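Long-range contact in acyl-CoA dehydrogenase FadE3 (Mycobacterium smegmatis, PDB 4IV6), which belongs to the acyl-CoA dehydrogenase family of flavoproteins and carries bound dihydroflavine-adenine dinucleotide in a four-chain assembly: residues A75-G87 with A251-D263. Numbering follows the deposited sequence. Where two conformers were deposited one is given.
Sequences AEELARGWMSLAG and ARATGVARAAFED
Gly255 and Arg80 mark where helix 68-81 meets helix 234-270: their CA atoms lie 4.1 Å apart, and the axes of segments 75-81 and 251-263 cross at -46°, 6.9 Å apart at closest. This part is buried and close-packed. Without a side chain at Gly255 the backbones nearly touch, Gly255 CA 3.4 Å from Glu76 O, while Gly255 O accepts a CA-H...O contact from Arg80 CA. Ala79 drops its CB among Ala251, Arg252, Gly255 and Val256. Beyond the break at Trp82, Met83, Ala86 and Gly87 surround Arg252 together with Ala79, Gly87 CA over its guanidinium centre; Glu366 forms a salt bridge with Arg252 NH2, about 7 Å from the bound dihydroflavine-adenine dinucleotide.

Charge takes over on the other flank. Glu76, extended with CG anti to the backbone N, sits among Ala251, Thr254, Gly255 and Arg258; the anti lone pair of OE2 takes Thr254 OG1 at 2.7 Å, and Arg299 also pairs with OE2. Arg258 NH1 serves two steeply turned carboxylates from above their planes, Glu77 OE2 almost straight (177°), Glu76 OE1 more bent. Arg80 CD covers one guanidinium face. Toward solvent, at partly exposed Glu262, ion pairs do the holding: Arg80 grips side-on, NE to OE2 (3.2 Å) and NH1 to OE1 (2.9 Å), while Glu23 holds NH2. The Arg80 and Arg258 guanidinium groups come close, and carboxylates at their edges probably offset the like charges where N- and C-terminal helical domains join.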
ATOM      1  N   ALA B  75     -14.402   1.388  25.604  1.00 13.39           N
ATOM      2  CA  ALA B  75     -14.982   1.146  24.278  1.00 13.13           C
ATOM      3  C   ALA B  75     -14.147   0.122  23.489  1.00 13.03           C
ATOM      4  O   ALA B  75     -14.688  -0.783  22.844  1.00 12.88           O
ATOM      5  CB  ALA B  75     -15.114   2.459  23.523  1.00 12.99           C
ATOM      6  N   GLU B  76     -12.829   0.208  23.618  1.00 13.28           N
ATOM      7  CA  GLU B  76     -11.937  -0.699  22.928  1.00 13.30           C
ATOM      8  C   GLU B  76     -12.114  -2.138  23.458  1.00 13.85           C
ATOM      9  O   GLU B  76     -12.160  -3.071  22.678  1.00 13.58           O
ATOM     10  CB  GLU B  76     -10.493  -0.236  23.093  1.00 13.45           C
ATOM     11  CG  GLU B  76      -9.465  -1.177  22.468  1.00 13.60           C
ATOM     12  CD  GLU B  76      -8.035  -0.771  22.763  1.00 13.96           C
ATOM     13  OE1 GLU B  76      -7.573  -1.086  23.878  1.00 13.96           O
ATOM     14  OE2 GLU B  76      -7.380  -0.177  21.862  1.00 13.99           O
ATOM     15  N   GLU B  77     -12.231  -2.300  24.780  1.00 14.68           N
ATOM     16  CA  GLU B  77     -12.404  -3.615  25.373  1.00 15.33           C
ATOM     17  C   GLU B  77     -13.676  -4.255  24.889  1.00 15.21           C
ATOM     18  O   GLU B  77     -13.689  -5.435  24.539  1.00 15.38           O
ATOM     19  CB  GLU B  77     -12.453  -3.565  26.893  1.00 16.21           C
ATOM     20  CG  GLU B  77     -11.127  -3.304  27.586  1.00 17.24           C
ATOM     21  CD  GLU B  77     -10.035  -4.331  27.325  1.00 18.43           C
ATOM     22  OE1 GLU B  77     -10.298  -5.546  27.043  1.00 18.68           O
ATOM     23  OE2 GLU B  77      -8.877  -3.866  27.392  1.00 19.93           O
ATOM     24  N   LEU B  78     -14.752  -3.479  24.895  1.00 14.86           N
ATOM     25  CA  LEU B  78     -16.041  -3.955  24.410  1.00 14.77           C
ATOM     26  C   LEU B  78     -15.937  -4.429  22.977  1.00 14.67           C
ATOM     27  O   LEU B  78     -16.386  -5.548  22.649  1.00 14.31           O
ATOM     28  CB  LEU B  78     -17.089  -2.857  24.524  1.00 14.66           C
ATOM     29  CG  LEU B  78     -17.627  -2.559  25.908  1.00 15.04           C
ATOM     30  CD1 LEU B  78     -18.553  -1.380  25.823  1.00 15.21           C
ATOM     31  CD2 LEU B  78     -18.369  -3.758  26.460  1.00 15.80           C
ATOM     32  N   ALA B  79     -15.327  -3.589  22.132  1.00 14.45           N
ATOM     33  CA  ALA B  79     -15.210  -3.894  20.690  1.00 14.25           C
ATOM     34  C   ALA B  79     -14.322  -5.068  20.387  1.00 14.94           C
ATOM     35  O   ALA B  79     -14.587  -5.818  19.435  1.00 15.09           O
ATOM     36  CB  ALA B  79     -14.763  -2.679  19.896  1.00 14.30           C
ATOM     37  N   ARG B  80     -13.274  -5.243  21.193  1.00 15.04           N
ATOM     38  CA  ARG B  80     -12.458  -6.414  21.128  1.00 16.10           C
ATOM     39  C   ARG B  80     -13.297  -7.699  21.241  1.00 16.37           C
ATOM     40  O   ARG B  80     -13.111  -8.643  20.472  1.00 16.19           O
ATOM     41  CB  ARG B  80     -11.407  -6.341  22.221  1.00 16.87           C
ATOM     42  CG  ARG B  80     -10.451  -7.516  22.322  1.00 18.04           C
ATOM     43  CD  ARG B  80      -9.568  -7.301  23.565  1.00 18.91           C
ATOM     44  NE  ARG B  80      -8.902  -8.547  23.898  1.00 20.73           N
ATOM     45  CZ  ARG B  80      -9.365  -9.484  24.712  1.00 20.49           C
ATOM     46  NH1 ARG B  80      -8.635 -10.563  24.865  1.00 22.59           N
ATOM     47  NH2 ARG B  80     -10.456  -9.328  25.444  1.00 20.50           N
ATOM     48  N   GLY B  81     -14.234  -7.729  22.184  1.00 16.21           N
ATOM     49  CA  GLY B  81     -15.140  -8.883  22.285  1.00 16.27           C
ATOM     50  C   GLY B  81     -16.160  -8.962  21.151  1.00 15.97           C
ATOM     51  O   GLY B  81     -16.378 -10.011  20.557  1.00 15.97           O
ATOM     52  N   TRP B  82     -16.789  -7.843  20.851  1.00 15.61           N
ATOM     53  CA  TRP B  82     -17.818  -7.785  19.814  1.00 15.54           C
ATOM     54  C   TRP B  82     -18.088  -6.328  19.486  1.00 15.00           C
ATOM     55  O   TRP B  82     -18.578  -5.587  20.342  1.00 15.02           O
ATOM     56  CB  TRP B  82     -19.101  -8.477  20.274  1.00 16.00           C
ATOM     57  CG  TRP B  82     -20.161  -8.690  19.246  1.00 16.52           C
ATOM     58  CD1 TRP B  82     -20.067  -8.517  17.888  1.00 16.68           C
ATOM     59  CD2 TRP B  82     -21.481  -9.182  19.494  1.00 17.15           C
ATOM     60  NE1 TRP B  82     -21.252  -8.884  17.288  1.00 17.46           N
ATOM     61  CE2 TRP B  82     -22.139  -9.275  18.251  1.00 17.38           C
ATOM     62  CE3 TRP B  82     -22.172  -9.554  20.654  1.00 17.56           C
ATOM     63  CZ2 TRP B  82     -23.455  -9.718  18.134  1.00 17.93           C
ATOM     64  CZ3 TRP B  82     -23.483  -9.994  20.524  1.00 18.14           C
ATOM     65  CH2 TRP B  82     -24.102 -10.070  19.272  1.00 17.97           C
ATOM     66  N   MET B  83     -17.739  -5.926  18.253  1.00 14.76           N
ATOM     67  CA  MET B  83     -17.844  -4.534  17.825  0.50 14.41           C
ATOM     68  C   MET B  83     -19.233  -3.984  18.144  1.00 14.16           C
ATOM     69  O   MET B  83     -19.380  -2.840  18.587  1.00 13.38           O
ATOM     70  CB  MET B  83     -17.568  -4.423  16.318  0.50 14.58           C
ATOM     71  CG  MET B  83     -17.511  -2.988  15.794  0.50 14.45           C
ATOM     72  SD  MET B  83     -17.300  -2.888  13.997  0.50 14.70           S
ATOM     73  CE  MET B  83     -18.937  -3.348  13.436  0.50 14.90           C
ATOM     74  N   SER B  84     -20.246  -4.814  17.901  1.00 14.36           N
ATOM     75  CA  SER B  84     -21.640  -4.411  18.097  1.00 14.66           C
ATOM     76  C   SER B  84     -21.942  -3.896  19.525  1.00 14.62           C
ATOM     77  O   SER B  84     -22.818  -3.047  19.706  1.00 14.34           O
ATOM     78  CB  SER B  84     -22.580  -5.586  17.755  1.00 14.95           C
ATOM     79  OG  SER B  84     -22.484  -5.962  16.376  1.00 15.07           O
ATOM     80  N   LEU B  85     -21.272  -4.430  20.538  1.00 14.91           N
ATOM     81  CA  LEU B  85     -21.525  -3.985  21.905  1.00 15.22           C
ATOM     82  C   LEU B  85     -20.991  -2.568  22.151  1.00 15.09           C
ATOM     83  O   LEU B  85     -21.612  -1.775  22.892  1.00 15.23           O
ATOM     84  CB  LEU B  85     -20.961  -4.986  22.938  1.00 16.07           C
ATOM     85  CG  LEU B  85     -21.530  -6.410  22.839  1.00 16.48           C
ATOM     86  CD1 LEU B  85     -20.885  -7.273  23.922  1.00 17.04           C
ATOM     87  CD2 LEU B  85     -23.056  -6.466  22.992  1.00 17.20           C
ATOM     88  N   ALA B  86     -19.882  -2.212  21.513  1.00 14.95           N
ATOM     89  CA  ALA B  86     -19.419  -0.821  21.558  1.00 14.84           C
ATOM     90  C   ALA B  86     -20.387   0.065  20.789  1.00 14.76           C
ATOM     91  O   ALA B  86     -20.725   1.167  21.216  1.00 14.60           O
ATOM     92  CB  ALA B  86     -18.014  -0.723  20.992  1.00 14.98           C
ATOM     93  N   GLY B  87     -20.876  -0.437  19.669  1.00 15.06           N
ATOM     94  CA  GLY B  87     -21.842   0.326  18.840  1.00 15.19           C
ATOM     95  C   GLY B  87     -23.118   0.610  19.600  1.00 15.47           C
ATOM     96  O   GLY B  87     -23.747   1.652  19.429  1.00 15.49           O
ATOM     97  N   ALA B 251     -11.656   3.882  18.843  1.00 12.22           N
ATOM     98  CA  ALA B 251     -11.552   2.826  19.860  1.00 12.43           C
ATOM     99  C   ALA B 251     -12.212   1.523  19.431  1.00 12.86           C
ATOM    100  O   ALA B 251     -11.700   0.448  19.734  1.00 12.96           O
ATOM    101  CB  ALA B 251     -12.163   3.298  21.176  1.00 12.72           C
ATOM    102  N   ARG B 252     -13.364   1.595  18.755  1.00 13.31           N
ATOM    103  CA  ARG B 252     -13.930   0.394  18.196  1.00 14.07           C
ATOM    104  C   ARG B 252     -12.982  -0.319  17.275  1.00 13.21           C
ATOM    105  O   ARG B 252     -12.911  -1.550  17.268  1.00 13.06           O
ATOM    106  CB  ARG B 252     -15.172   0.675  17.370  1.00 15.74           C
ATOM    107  CG  ARG B 252     -16.427   0.588  18.110  1.00 17.54           C
ATOM    108  CD  ARG B 252     -17.606   0.639  17.155  1.00 18.91           C
ATOM    109  NE  ARG B 252     -18.340   1.834  17.422  1.00 19.95           N
ATOM    110  CZ  ARG B 252     -19.305   2.301  16.659  1.00 21.61           C
ATOM    111  NH1 ARG B 252     -19.901   3.394  17.039  1.00 22.84           N
ATOM    112  NH2 ARG B 252     -19.673   1.686  15.543  1.00 22.12           N
ATOM    113  N   ALA B 253     -12.302   0.474  16.458  1.00 12.63           N
ATOM    114  CA  ALA B 253     -11.406  -0.038  15.453  1.00 12.40           C
ATOM    115  C   ALA B 253     -10.139  -0.611  16.109  1.00 12.04           C
ATOM    116  O   ALA B 253      -9.681  -1.682  15.731  1.00 11.91           O
ATOM    117  CB  ALA B 253     -11.099   1.053  14.422  1.00 12.15           C
ATOM    118  N   THR B 254      -9.579   0.052  17.121  1.00 11.94           N
ATOM    119  CA  THR B 254      -8.445  -0.556  17.782  1.00 11.71           C
ATOM    120  C   THR B 254      -8.832  -1.819  18.544  1.00 11.77           C
ATOM    121  O   THR B 254      -8.024  -2.709  18.679  1.00 11.76           O
ATOM    122  CB  THR B 254      -7.669   0.387  18.706  1.00 11.71           C
ATOM    123  OG1 THR B 254      -8.532   0.919  19.717  1.00 12.08           O
ATOM    124  CG2 THR B 254      -7.007   1.472  17.893  1.00 11.78           C
ATOM    125  N   GLY B 255     -10.082  -1.911  18.987  1.00 12.01           N
ATOM    126  CA  GLY B 255     -10.567  -3.080  19.709  1.00 12.23           C
ATOM    127  C   GLY B 255     -10.702  -4.259  18.780  1.00 12.36           C
ATOM    128  O   GLY B 255     -10.223  -5.357  19.095  1.00 12.23           O
ATOM    129  N   VAL B 256     -11.313  -4.023  17.612  1.00 12.36           N
ATOM    130  CA  VAL B 256     -11.428  -5.063  16.597  1.00 12.69           C
ATOM    131  C   VAL B 256     -10.027  -5.516  16.119  1.00 12.50           C
ATOM    132  O   VAL B 256      -9.748  -6.704  16.014  1.00 12.40           O
ATOM    133  CB  VAL B 256     -12.315  -4.630  15.414  1.00 13.11           C
ATOM    134  CG1 VAL B 256     -12.248  -5.647  14.287  1.00 13.28           C
ATOM    135  CG2 VAL B 256     -13.761  -4.498  15.867  1.00 13.79           C
ATOM    136  N   ALA B 257      -9.144  -4.554  15.887  1.00 12.45           N
ATOM    137  CA  ALA B 257      -7.744  -4.852  15.574  1.00 12.36           C
ATOM    138  C   ALA B 257      -7.047  -5.690  16.647  1.00 12.65           C
ATOM    139  O   ALA B 257      -6.311  -6.631  16.297  1.00 12.94           O
ATOM    140  CB  ALA B 257      -6.976  -3.571  15.332  1.00 12.16           C
ATOM    141  N   ARG B 258      -7.274  -5.382  17.929  1.00 12.70           N
ATOM    142  CA  ARG B 258      -6.638  -6.133  19.020  1.00 12.98           C
ATOM    143  C   ARG B 258      -7.096  -7.577  18.937  1.00 13.10           C
ATOM    144  O   ARG B 258      -6.293  -8.486  19.070  1.00 12.76           O
ATOM    145  CB  ARG B 258      -6.963  -5.579  20.412  1.00 13.60           C
ATOM    146  CG  ARG B 258      -6.103  -4.388  20.843  1.00 13.62           C
ATOM    147  CD  ARG B 258      -6.561  -3.833  22.189  1.00 14.24           C
ATOM    148  NE  ARG B 258      -6.397  -4.856  23.206  1.00 14.84           N
ATOM    149  CZ  ARG B 258      -6.941  -4.829  24.414  1.00 15.80           C
ATOM    150  NH1 ARG B 258      -7.669  -3.816  24.800  1.00 15.93           N
ATOM    151  NH2 ARG B 258      -6.764  -5.849  25.237  1.00 16.82           N
ATOM    152  N   ALA B 259      -8.381  -7.773  18.656  1.00 13.40           N
ATOM    153  CA  ALA B 259      -8.950  -9.131  18.596  1.00 13.81           C
ATOM    154  C   ALA B 259      -8.364  -9.922  17.417  1.00 13.66           C
ATOM    155  O   ALA B 259      -7.967 -11.064  17.570  1.00 13.77           O
ATOM    156  CB  ALA B 259     -10.468  -9.089  18.512  1.00 14.25           C
ATOM    157  N   ALA B 260      -8.330  -9.318  16.235  1.00 13.34           N
ATOM    158  CA  ALA B 260      -7.787  -9.992  15.074  1.00 13.24           C
ATOM    159  C   ALA B 260      -6.291 -10.311  15.260  1.00 13.11           C
ATOM    160  O   ALA B 260      -5.844 -11.425  14.991  1.00 13.11           O
ATOM    161  CB  ALA B 260      -8.000  -9.130  13.842  1.00 12.91           C
ATOM    162  N   PHE B 261      -5.532  -9.329  15.732  1.00 13.16           N
ATOM    163  CA  PHE B 261      -4.115  -9.525  16.010  1.00 13.38           C
ATOM    164  C   PHE B 261      -3.840 -10.601  17.060  1.00 13.91           C
ATOM    165  O   PHE B 261      -2.991 -11.475  16.842  1.00 13.66           O
ATOM    166  CB  PHE B 261      -3.437  -8.223  16.422  1.00 13.43           C
ATOM    167  CG  PHE B 261      -1.971  -8.394  16.712  1.00 13.68           C
ATOM    168  CD1 PHE B 261      -1.099  -8.707  15.676  1.00 13.98           C
ATOM    169  CD2 PHE B 261      -1.487  -8.305  17.994  1.00 14.07           C
ATOM    170  CE1 PHE B 261       0.264  -8.895  15.911  1.00 14.23           C
ATOM    171  CE2 PHE B 261      -0.124  -8.484  18.243  1.00 14.70           C
ATOM    172  CZ  PHE B 261       0.747  -8.784  17.200  1.00 14.46           C
ATOM    173  N   GLU B 262      -4.545 -10.565  18.185  1.00 14.34           N
ATOM    174  CA  GLU B 262      -4.382 -11.629  19.190  1.00 15.10           C
ATOM    175  C   GLU B 262      -4.606 -13.029  18.610  1.00 14.98           C
ATOM    176  O   GLU B 262      -3.808 -13.947  18.873  1.00 14.76           O
ATOM    177  CB  GLU B 262      -5.330 -11.426  20.386  1.00 16.72           C
ATOM    178  CG  GLU B 262      -4.918 -10.293  21.280  1.00 17.83           C
ATOM    179  CD  GLU B 262      -5.953  -9.948  22.340  1.00 19.28           C
ATOM    180  OE1 GLU B 262      -6.800 -10.770  22.694  1.00 21.37           O
ATOM    181  OE2 GLU B 262      -5.926  -8.828  22.829  1.00 21.23           O
ATOM    182  N   ASP B 263      -5.682 -13.202  17.832  1.00 14.85           N
ATOM    183  CA  ASP B 263      -5.994 -14.503  17.252  1.00 14.92           C
ATOM    184  C   ASP B 263      -4.910 -14.951  16.283  1.00 13.85           C
ATOM    185  O   ASP B 263      -4.504 -16.103  16.283  1.00 13.82           O
ATOM    186  CB  ASP B 263      -7.348 -14.502  16.529  1.00 15.91           C
ATOM    187  CG  ASP B 263      -8.532 -14.514  17.482  1.00 17.52           C
ATOM    188  OD1 ASP B 263      -8.315 -14.502  18.729  1.00 18.52           O
ATOM    189  OD2 ASP B 263      -9.696 -14.508  16.983  1.00 18.28           O
TER